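Local structure of BH0493 protein (Bacillus halodurans C-125, 2QEE) at residues P219-F230 / I255-K264; M283-R291 / L314-M322. The protein binds zinc and is a putative amidohydrolase, probably acting as a metal-dependent hydrolase. All blocks are in the same frame, centred on the assembly; numbering follows the deposited sequence. Where two conformers were deposited one is given.

Contact 1 of 2, residues P219-F230 / I255-K264; sequences PVYMAVSLPPTF and IPFAMMIGVK
The F257 ring has the O of M222 at its edge, in the ring plane, with CD1 3.5 Å from that oxygen, and M259 CG over one face, offset toward the rim; V224 CG1 approaches the ring obliquely, 3.5 Å from F257 CZ. The F230 ring carries L226 CD1 over its centre on one face and makes an oblique Met-aromatic contact with M259 SD. The Y221 ring has A223 CB at its edge, in plane, and A258 CB obliquely, 3.6 Å from Y221 CD1. Strands 222-226 and 257-261 are parallel neighbours in a beta-alpha-beta unit crossing through helix 237-253, consistent with the amidohydrolase barrel; their axes diverge by 18°. F257 reaches M222 because its CG stands anti to the backbone N (chi1 -176°). On the face of A223, S225, A258 and M260, the side chain of M260 approaches the bound zinc to about 4 Å. Y221, lying against A258 on that side, touches zinc ligand H28, and its hydroxyl is hydrogen-bonded to M27 O. Backbone hydrogen bonds alternate between the strands, starting with M222 N on P256 O. At the far end L226 O is gripped from opposite faces of its carbonyl plane, by G262 N at 2.7 Å and V263 N at 3.3 Å.

Contact 2 of 2, residues M283-R291 / L314-M322; sequences MDGVEHLLR and LARKFSNLM
Helix 284-292 packs against the end of helix 308-317 and the turn that leads into strand 321-323, with L290 as the central side chain. L290 CB sits over one face of the F318 ring, 3.9 Å from its centroid and 19° off the ring normal, a CH-pi contact offset toward the rim. F318 CG is anti to its own carbonyl carbon (chi1 -61°), and the ring thereby extends to the helix backbone, where CE1 lies 3.7 Å from R291 CA. Of the two methyls of L290, CD2 rests on L321 CB at 3.6 Å and near N320 OD1, while CD1 meets L314, the F318 ring and L321 CD2.

L314 CD2 enters between M283 and V286, touching M283 CE at 3.6 Å and V286 CG1 at 3.7 Å; the side chains of M283 and L314 run past each other in opposite directions. The contact brings together two helices that pack on the mixed sheet, consistent with the outer helix layer of the amidohydrolase beta-alpha barrel, and strand 298-302 lies against it through M302 on M283, F298 on L290 and V300 on L321.

One polar bond joins the segments. N320 ND2 donates to L290 O over 3.1 Å at 164°, in the carbonyl plane and on a lone pair, with the acceptor close to the amide plane; the same ND2 also bonds to N296 O. The type I turn from F318 to L321 places this amide beside the helix. Toward the third subunit, R291 NH1 forms a salt bridge with E287 OE2 at 2.8 Å, the carboxylate oxygen using its anti lone pair. E287 OE1 reaches K264 of the third subunit in a second salt bridge, and R291 NH1 bonds to the O of V267 in that subunit.

Contact 1 closes before contact 2 opens along the chain, and their centres lie 14 Å apart on the same side of the chain's centre. Both reach one mixed sheet: contact 1 pairs two of its strands, while contact 2 packs helix 284-292 against helix 308-317 and strand 321-323. They touch directly, with I261 CD1 3.5 Å from V286 CG2 and M259 SD 3.7 Å from L289 CD1, so the sheet residues facing away from the zinc side meet the helix layer. M259 and I261 thus face helix 284-292, on the other side of the strand from M260. The same kind of subunit interface involves residues of both contacts.

Contact 1 of 2, residues P219-F230 / I255-K264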
loop_
_atom_site.group_PDB
_atom_site.type_symbol
_atom_site.label_atom_id
_atom_site.label_comp_id
_atom_site.label_asym_id
_atom_site.label_seq_id
_atom_site.Cartn_x
_atom_site.Cartn_y
_atom_site.Cartn_z
ATOM N N PRO C 219 -32.850 5.940 -14.902
ATOM C CA PRO C 219 -31.681 5.442 -14.155
ATOM C C PRO C 219 -31.190 6.513 -13.187
ATOM O O PRO C 219 -31.275 7.723 -13.475
ATOM C CB PRO C 219 -30.646 5.211 -15.288
ATOM C CG PRO C 219 -30.971 6.289 -16.299
ATOM C CD PRO C 219 -32.505 6.297 -16.292
ATOM N N VAL C 220 -30.625 6.077 -12.052
ATOM C CA VAL C 220 -29.962 6.977 -11.125
ATOM C C VAL C 220 -28.580 7.426 -11.578
ATOM O O VAL C 220 -28.080 8.455 -11.142
ATOM C CB VAL C 220 -29.953 6.348 -9.675
ATOM C CG1 VAL C 220 -31.408 6.207 -9.194
ATOM C CG2 VAL C 220 -29.292 5.046 -9.672
ATOM N N TYR C 221 -27.942 6.634 -12.438
ATOM C CA TYR C 221 -26.695 7.025 -13.083
ATOM C C TYR C 221 -26.514 6.145 -14.322
ATOM O O TYR C 221 -27.216 5.116 -14.466
ATOM C CB TYR C 221 -25.458 6.940 -12.110
ATOM C CG TYR C 221 -25.233 5.598 -11.438
ATOM C CD1 TYR C 221 -24.612 4.547 -12.142
ATOM C CD2 TYR C 221 -25.565 5.386 -10.062
ATOM C CE1 TYR C 221 -24.390 3.254 -11.556
ATOM C CE2 TYR C 221 -25.332 4.125 -9.448
ATOM C CZ TYR C 221 -24.750 3.061 -10.205
ATOM O OH TYR C 221 -24.494 1.846 -9.599
ATOM N N MET C 222 -25.617 6.566 -15.195
ATOM C CA MET C 222 -25.108 5.765 -16.321
ATOM C C MET C 222 -23.709 5.264 -15.945
ATOM O O MET C 222 -22.927 6.025 -15.358
ATOM C CB MET C 222 -24.975 6.664 -17.553
ATOM C CG MET C 222 -26.386 7.105 -18.081
ATOM S SD MET C 222 -26.256 8.137 -19.588
ATOM C CE MET C 222 -25.878 9.765 -18.909
ATOM N N ALA C 223 -23.377 4.032 -16.303
ATOM C CA ALA C 223 -22.124 3.454 -15.785
ATOM C C ALA C 223 -21.333 2.782 -16.892
ATOM O O ALA C 223 -21.920 2.251 -17.869
ATOM C CB ALA C 223 -22.446 2.435 -14.752
ATOM N N VAL C 224 -20.024 2.664 -16.651
ATOM C CA VAL C 224 -19.142 1.879 -17.547
ATOM C C VAL C 224 -17.977 1.363 -16.715
ATOM O O VAL C 224 -17.643 2.000 -15.699
ATOM C CB VAL C 224 -18.670 2.733 -18.722
ATOM C CG1 VAL C 224 -17.744 3.922 -18.266
ATOM C CG2 VAL C 224 -17.951 1.853 -19.775
ATOM N N SER C 225 -17.465 0.192 -17.096
ATOM C CA SER C 225 -16.208 -0.320 -16.551
ATOM C C SER C 225 -15.126 -0.141 -17.591
ATOM O O SER C 225 -15.363 -0.318 -18.826
ATOM C CB SER C 225 -16.309 -1.777 -16.101
ATOM O OG SER C 225 -16.496 -2.662 -17.192
ATOM N N LEU C 226 -13.934 0.184 -17.111
ATOM C CA LEU C 226 -12.884 0.728 -17.969
ATOM C C LEU C 226 -11.530 0.115 -17.604
ATOM O O LEU C 226 -11.316 -0.292 -16.451
ATOM C CB LEU C 226 -12.821 2.227 -17.801
ATOM C CG LEU C 226 -14.072 3.021 -18.136
ATOM C CD1 LEU C 226 -13.813 4.396 -17.583
ATOM C CD2 LEU C 226 -14.173 3.064 -19.700
ATOM N N PRO C 227 -10.656 -0.048 -18.599
ATOM C CA PRO C 227 -9.366 -0.750 -18.440
ATOM C C PRO C 227 -8.345 0.114 -17.734
ATOM O O PRO C 227 -8.523 1.318 -17.645
ATOM C CB PRO C 227 -8.922 -0.985 -19.925
ATOM C CG PRO C 227 -9.511 0.151 -20.666
ATOM C CD PRO C 227 -10.905 0.335 -20.016
ATOM N N PRO C 228 -7.218 -0.486 -17.287
ATOM C CA PRO C 228 -6.147 0.283 -16.646
ATOM C C PRO C 228 -5.553 1.369 -17.545
ATOM O O PRO C 228 -5.014 2.366 -17.040
ATOM C CB PRO C 228 -5.055 -0.785 -16.379
ATOM C CG PRO C 228 -5.873 -2.108 -16.325
ATOM C CD PRO C 228 -6.979 -1.948 -17.318
ATOM N N THR C 229 -5.681 1.166 -18.858
ATOM C CA THR C 229 -5.174 2.106 -19.852
ATOM C C THR C 229 -6.131 3.276 -20.140
ATOM O O THR C 229 -5.837 4.116 -20.983
ATOM C CB THR C 229 -4.926 1.342 -21.191
ATOM O OG1 THR C 229 -6.083 0.557 -21.518
ATOM C CG2 THR C 229 -3.738 0.393 -21.021
ATOM N N PHE C 230 -7.269 3.329 -19.471
ATOM C CA PHE C 230 -8.249 4.392 -19.720
ATOM C C PHE C 230 -7.623 5.760 -19.804
ATOM O O PHE C 230 -6.934 6.201 -18.873
ATOM C CB PHE C 230 -9.320 4.444 -18.617
ATOM C CG PHE C 230 -10.345 5.516 -18.844
ATOM C CD1 PHE C 230 -11.154 5.483 -19.980
ATOM C CD2 PHE C 230 -10.506 6.553 -17.919
ATOM C CE1 PHE C 230 -12.111 6.500 -20.198
ATOM C CE2 PHE C 230 -11.495 7.545 -18.155
ATOM C CZ PHE C 230 -12.254 7.506 -19.285
ATOM N N ILE C 255 -27.720 13.582 -14.538
ATOM C CA ILE C 255 -27.501 12.175 -14.209
ATOM C C ILE C 255 -25.959 11.993 -14.070
ATOM O O ILE C 255 -25.228 12.375 -14.989
ATOM C CB ILE C 255 -28.031 11.274 -15.373
ATOM C CG1 ILE C 255 -29.559 11.399 -15.514
ATOM C CG2 ILE C 255 -27.720 9.793 -15.150
ATOM C CD1 ILE C 255 -30.295 11.266 -14.163
ATOM N N PRO C 256 -25.474 11.466 -12.923
ATOM C CA PRO C 256 -24.006 11.214 -12.821
ATOM C C PRO C 256 -23.545 10.124 -13.790
ATOM O O PRO C 256 -24.365 9.240 -14.214
ATOM C CB PRO C 256 -23.809 10.707 -11.375
ATOM C CG PRO C 256 -25.046 11.157 -10.592
ATOM C CD PRO C 256 -26.185 11.172 -11.647
ATOM N N PHE C 257 -22.238 10.163 -14.094
ATOM C CA PHE C 257 -21.560 9.125 -14.866
ATOM C C PHE C 257 -20.683 8.300 -13.903
ATOM O O PHE C 257 -19.785 8.874 -13.261
ATOM C CB PHE C 257 -20.684 9.833 -15.851
ATOM C CG PHE C 257 -19.961 8.918 -16.814
ATOM C CD1 PHE C 257 -20.452 7.664 -17.125
ATOM C CD2 PHE C 257 -18.785 9.360 -17.406
ATOM C CE1 PHE C 257 -19.740 6.857 -18.045
ATOM C CE2 PHE C 257 -18.089 8.551 -18.325
ATOM C CZ PHE C 257 -18.579 7.296 -18.604
ATOM N N ALA C 258 -20.953 7.014 -13.810
ATOM C CA ALA C 258 -20.195 6.156 -12.907
ATOM C C ALA C 258 -19.114 5.477 -13.718
ATOM O O ALA C 258 -19.416 4.758 -14.699
ATOM C CB ALA C 258 -21.079 5.119 -12.257
ATOM N N MET C 259 -17.880 5.579 -13.252
ATOM C CA MET C 259 -16.766 4.951 -13.940
ATOM C C MET C 259 -16.103 3.973 -12.974
ATOM O O MET C 259 -15.703 4.375 -11.898
ATOM C CB MET C 259 -15.748 5.987 -14.366
ATOM C CG MET C 259 -16.311 7.083 -15.282
ATOM S SD MET C 259 -15.082 8.226 -15.912
ATOM C CE MET C 259 -14.776 9.211 -14.495
ATOM N N MET C 260 -16.036 2.715 -13.369
ATOM C CA MET C 260 -15.404 1.674 -12.568
ATOM C C MET C 260 -14.123 1.292 -13.306
ATOM O O MET C 260 -14.200 0.627 -14.331
ATOM C CB MET C 260 -16.385 0.514 -12.428
ATOM C CG MET C 260 -17.715 1.052 -11.820
ATOM S SD MET C 260 -18.887 -0.239 -11.397
ATOM C CE MET C 260 -18.499 -1.614 -12.439
ATOM N N ILE C 261 -12.968 1.745 -12.794
ATOM C CA ILE C 261 -11.783 1.777 -13.613
ATOM C C ILE C 261 -10.758 0.740 -13.095
ATOM O O ILE C 261 -10.503 0.671 -11.897
ATOM C CB ILE C 261 -11.153 3.170 -13.560
ATOM C CG1 ILE C 261 -12.088 4.224 -14.211
ATOM C CG2 ILE C 261 -9.766 3.151 -14.286
ATOM C CD1 ILE C 261 -11.755 5.697 -13.808
ATOM N N GLY C 262 -10.152 -0.036 -14.002
ATOM C CA GLY C 262 -8.969 -0.839 -13.613
ATOM C C GLY C 262 -9.076 -2.322 -13.955
ATOM O O GLY C 262 -8.129 -3.076 -13.692
ATOM N N VAL C 263 -10.164 -2.726 -14.614
ATOM C CA VAL C 263 -10.381 -4.149 -14.919
ATOM C C VAL C 263 -9.732 -4.465 -16.268
ATOM O O VAL C 263 -9.955 -3.751 -17.254
ATOM C CB VAL C 263 -11.894 -4.549 -14.909
ATOM C CG1 VAL C 263 -12.723 -3.746 -15.935
ATOM C CG2 VAL C 263 -12.021 -6.030 -15.135
ATOM N N LYS C 264 -8.877 -5.469 -16.264
ATOM C CA LYS C 264 -8.271 -5.977 -17.506
ATOM C C LYS C 264 -9.050 -7.257 -17.905
ATOM O O LYS C 264 -8.931 -8.314 -17.287
ATOM C CB LYS C 264 -6.769 -6.243 -17.268
ATOM C CG LYS C 264 -6.079 -6.829 -18.526
ATOM C CD LYS C 264 -4.528 -6.726 -18.391
ATOM C CE LYS C 264 -3.869 -7.021 -19.744
ATOM N NZ LYS C 264 -2.413 -7.311 -19.618
#

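Contact 2 of 2, residues M283-R291 / L314-M322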
loop_
_atom_site.group_PDB
_atom_site.type_symbol
_atom_site.label_atom_id
_atom_site.label_comp_id
_atom_site.label_asym_id
_atom_site.label_seq_id
_atom_site.Cartn_x
_atom_site.Cartn_y
_atom_site.Cartn_z
ATOM N N MET C 283 -4.375 8.626 -13.257
ATOM C CA MET C 283 -5.476 9.476 -12.772
ATOM C C MET C 283 -5.764 10.609 -13.771
ATOM O O MET C 283 -6.744 11.314 -13.604
ATOM C CB MET C 283 -5.199 10.079 -11.387
ATOM C CG MET C 283 -4.888 9.002 -10.296
ATOM S SD MET C 283 -6.278 7.858 -10.061
ATOM C CE MET C 283 -7.529 9.019 -9.499
ATOM N N ASP C 284 -4.939 10.752 -14.815
ATOM C CA ASP C 284 -5.074 11.926 -15.691
ATOM C C ASP C 284 -6.466 12.102 -16.306
ATOM O O ASP C 284 -6.982 13.256 -16.394
ATOM C CB ASP C 284 -4.022 11.851 -16.815
ATOM C CG ASP C 284 -2.589 12.123 -16.335
ATOM O OD1 ASP C 284 -2.362 12.305 -15.115
ATOM O OD2 ASP C 284 -1.674 12.120 -17.202
ATOM N N GLY C 285 -7.061 11.007 -16.780
ATOM C CA GLY C 285 -8.341 11.124 -17.526
ATOM C C GLY C 285 -9.423 11.552 -16.571
ATOM O O GLY C 285 -10.346 12.317 -16.942
ATOM N N VAL C 286 -9.394 10.961 -15.375
ATOM C CA VAL C 286 -10.416 11.274 -14.344
ATOM C C VAL C 286 -10.264 12.731 -13.911
ATOM O O VAL C 286 -11.263 13.461 -13.800
ATOM C CB VAL C 286 -10.324 10.358 -13.088
ATOM C CG1 VAL C 286 -11.453 10.717 -12.117
ATOM C CG2 VAL C 286 -10.355 8.852 -13.513
ATOM N N GLU C 287 -9.019 13.146 -13.655
ATOM C CA GLU C 287 -8.693 14.532 -13.340
ATOM C C GLU C 287 -9.232 15.499 -14.401
ATOM O O GLU C 287 -9.894 16.509 -14.089
ATOM C CB GLU C 287 -7.159 14.660 -13.207
ATOM C CG GLU C 287 -6.732 16.053 -12.779
ATOM C CD GLU C 287 -5.272 16.318 -13.089
ATOM O OE1 GLU C 287 -4.449 15.396 -12.892
ATOM O OE2 GLU C 287 -4.934 17.450 -13.489
ATOM N N HIS C 288 -8.941 15.188 -15.652
ATOM C CA HIS C 288 -9.418 16.028 -16.757
ATOM C C HIS C 288 -10.950 16.138 -16.793
ATOM O O HIS C 288 -11.527 17.245 -16.892
ATOM C CB HIS C 288 -8.872 15.459 -18.083
ATOM C CG HIS C 288 -9.344 16.220 -19.275
ATOM N ND1 HIS C 288 -8.555 17.153 -19.922
ATOM C CD2 HIS C 288 -10.555 16.251 -19.890
ATOM C CE1 HIS C 288 -9.261 17.712 -20.892
ATOM N NE2 HIS C 288 -10.460 17.158 -20.919
ATOM N N LEU C 289 -11.618 14.997 -16.685
ATOM C CA LEU C 289 -13.074 14.951 -16.699
ATOM C C LEU C 289 -13.619 15.836 -15.585
ATOM O O LEU C 289 -14.486 16.661 -15.832
ATOM C CB LEU C 289 -13.554 13.510 -16.567
ATOM C CG LEU C 289 -13.505 12.678 -17.876
ATOM C CD1 LEU C 289 -13.715 11.180 -17.612
ATOM C CD2 LEU C 289 -14.594 13.204 -18.868
ATOM N N LEU C 290 -13.091 15.690 -14.373
ATOM C CA LEU C 290 -13.621 16.472 -13.259
ATOM C C LEU C 290 -13.422 17.986 -13.397
ATOM O O LEU C 290 -14.313 18.795 -13.058
ATOM C CB LEU C 290 -12.959 16.012 -11.971
ATOM C CG LEU C 290 -13.371 14.591 -11.579
ATOM C CD1 LEU C 290 -12.364 14.137 -10.488
ATOM C CD2 LEU C 290 -14.854 14.544 -10.977
ATOM N N ARG C 291 -12.232 18.367 -13.853
ATOM C CA ARG C 291 -11.901 19.767 -14.012
ATOM C C ARG C 291 -12.683 20.409 -15.154
ATOM O O ARG C 291 -13.248 21.499 -14.994
ATOM C CB ARG C 291 -10.411 19.928 -14.263
ATOM C CG ARG C 291 -9.970 21.382 -14.586
ATOM C CD ARG C 291 -8.480 21.510 -14.646
ATOM N NE ARG C 291 -7.906 20.557 -15.595
ATOM C CZ ARG C 291 -7.158 19.519 -15.205
ATOM N NH1 ARG C 291 -6.869 19.386 -13.908
ATOM N NH2 ARG C 291 -6.694 18.634 -16.102
ATOM N N LEU C 314 -7.801 12.937 -4.980
ATOM C CA LEU C 314 -8.506 13.593 -6.094
ATOM C C LEU C 314 -9.909 14.064 -5.632
ATOM O O LEU C 314 -10.374 15.140 -6.047
ATOM C CB LEU C 314 -8.615 12.613 -7.256
ATOM C CG LEU C 314 -9.028 13.299 -8.586
ATOM C CD1 LEU C 314 -8.112 14.463 -9.005
ATOM C CD2 LEU C 314 -9.061 12.223 -9.675
ATOM N N ALA C 315 -10.576 13.247 -4.818
ATOM C CA ALA C 315 -11.889 13.643 -4.193
ATOM C C ALA C 315 -11.711 14.937 -3.351
ATOM O O ALA C 315 -12.614 15.812 -3.284
ATOM C CB ALA C 315 -12.441 12.542 -3.320
ATOM N N ARG C 316 -10.585 15.056 -2.662
ATOM C CA ARG C 316 -10.330 16.336 -1.960
ATOM C C ARG C 316 -10.307 17.524 -2.916
ATOM O O ARG C 316 -10.577 18.634 -2.493
ATOM C CB ARG C 316 -8.997 16.348 -1.229
ATOM C CG ARG C 316 -8.938 15.371 -0.034
ATOM C CD ARG C 316 -7.590 15.530 0.717
ATOM N NE ARG C 316 -7.287 16.908 1.175
ATOM C CZ ARG C 316 -7.744 17.412 2.324
ATOM N NH1 ARG C 316 -8.526 16.689 3.131
ATOM N NH2 ARG C 316 -7.456 18.669 2.641
ATOM N N LYS C 317 -9.942 17.294 -4.174
ATOM C CA LYS C 317 -9.810 18.435 -5.132
ATOM C C LYS C 317 -11.124 18.819 -5.788
ATOM O O LYS C 317 -11.308 19.970 -6.167
ATOM C CB LYS C 317 -8.856 18.116 -6.271
ATOM C CG LYS C 317 -7.474 17.606 -5.849
ATOM C CD LYS C 317 -6.764 18.677 -5.049
ATOM C CE LYS C 317 -6.636 18.319 -3.549
ATOM N NZ LYS C 317 -5.795 19.391 -2.826
ATOM N N PHE C 318 -11.992 17.837 -5.962
ATOM C CA PHE C 318 -13.217 18.034 -6.798
ATOM C C PHE C 318 -14.490 17.612 -6.150
ATOM O O PHE C 318 -14.699 16.426 -5.935
ATOM C CB PHE C 318 -13.091 17.335 -8.174
ATOM C CG PHE C 318 -11.967 17.867 -8.987
ATOM C CD1 PHE C 318 -12.105 19.071 -9.688
ATOM C CD2 PHE C 318 -10.772 17.201 -9.040
ATOM C CE1 PHE C 318 -11.057 19.581 -10.406
ATOM C CE2 PHE C 318 -9.720 17.677 -9.763
ATOM C CZ PHE C 318 -9.853 18.896 -10.470
ATOM N N SER C 319 -15.418 18.561 -5.946
ATOM C CA SER C 319 -16.677 18.236 -5.323
ATOM C C SER C 319 -17.651 17.510 -6.240
ATOM O O SER C 319 -18.620 16.970 -5.768
ATOM C CB SER C 319 -17.356 19.486 -4.761
ATOM O OG SER C 319 -17.553 20.493 -5.778
ATOM N N ASN C 320 -17.399 17.548 -7.572
ATOM C CA ASN C 320 -18.178 16.797 -8.531
ATOM C C ASN C 320 -17.728 15.325 -8.696
ATOM O O ASN C 320 -18.247 14.555 -9.551
ATOM C CB ASN C 320 -18.267 17.539 -9.892
ATOM C CG ASN C 320 -16.941 17.743 -10.556
ATOM O OD1 ASN C 320 -15.886 17.876 -9.908
ATOM N ND2 ASN C 320 -16.979 17.839 -11.908
ATOM N N LEU C 321 -16.827 14.898 -7.800
ATOM C CA LEU C 321 -16.444 13.494 -7.684
ATOM C C LEU C 321 -17.023 12.935 -6.389
ATOM O O LEU C 321 -16.816 13.533 -5.302
ATOM C CB LEU C 321 -14.901 13.365 -7.599
ATOM C CG LEU C 321 -14.374 11.953 -7.420
ATOM C CD1 LEU C 321 -14.858 10.984 -8.528
ATOM C CD2 LEU C 321 -12.842 12.023 -7.342
ATOM N N MET C 322 -17.684 11.789 -6.500
ATOM C CA MET C 322 -18.120 11.045 -5.312
ATOM C C MET C 322 -17.449 9.701 -5.500
ATOM O O MET C 322 -17.676 9.019 -6.480
ATOM C CB MET C 322 -19.644 10.863 -5.233
ATOM C CG MET C 322 -20.140 9.975 -4.090
ATOM S SD MET C 322 -19.522 10.625 -2.497
ATOM C CE MET C 322 -20.524 12.083 -2.348
#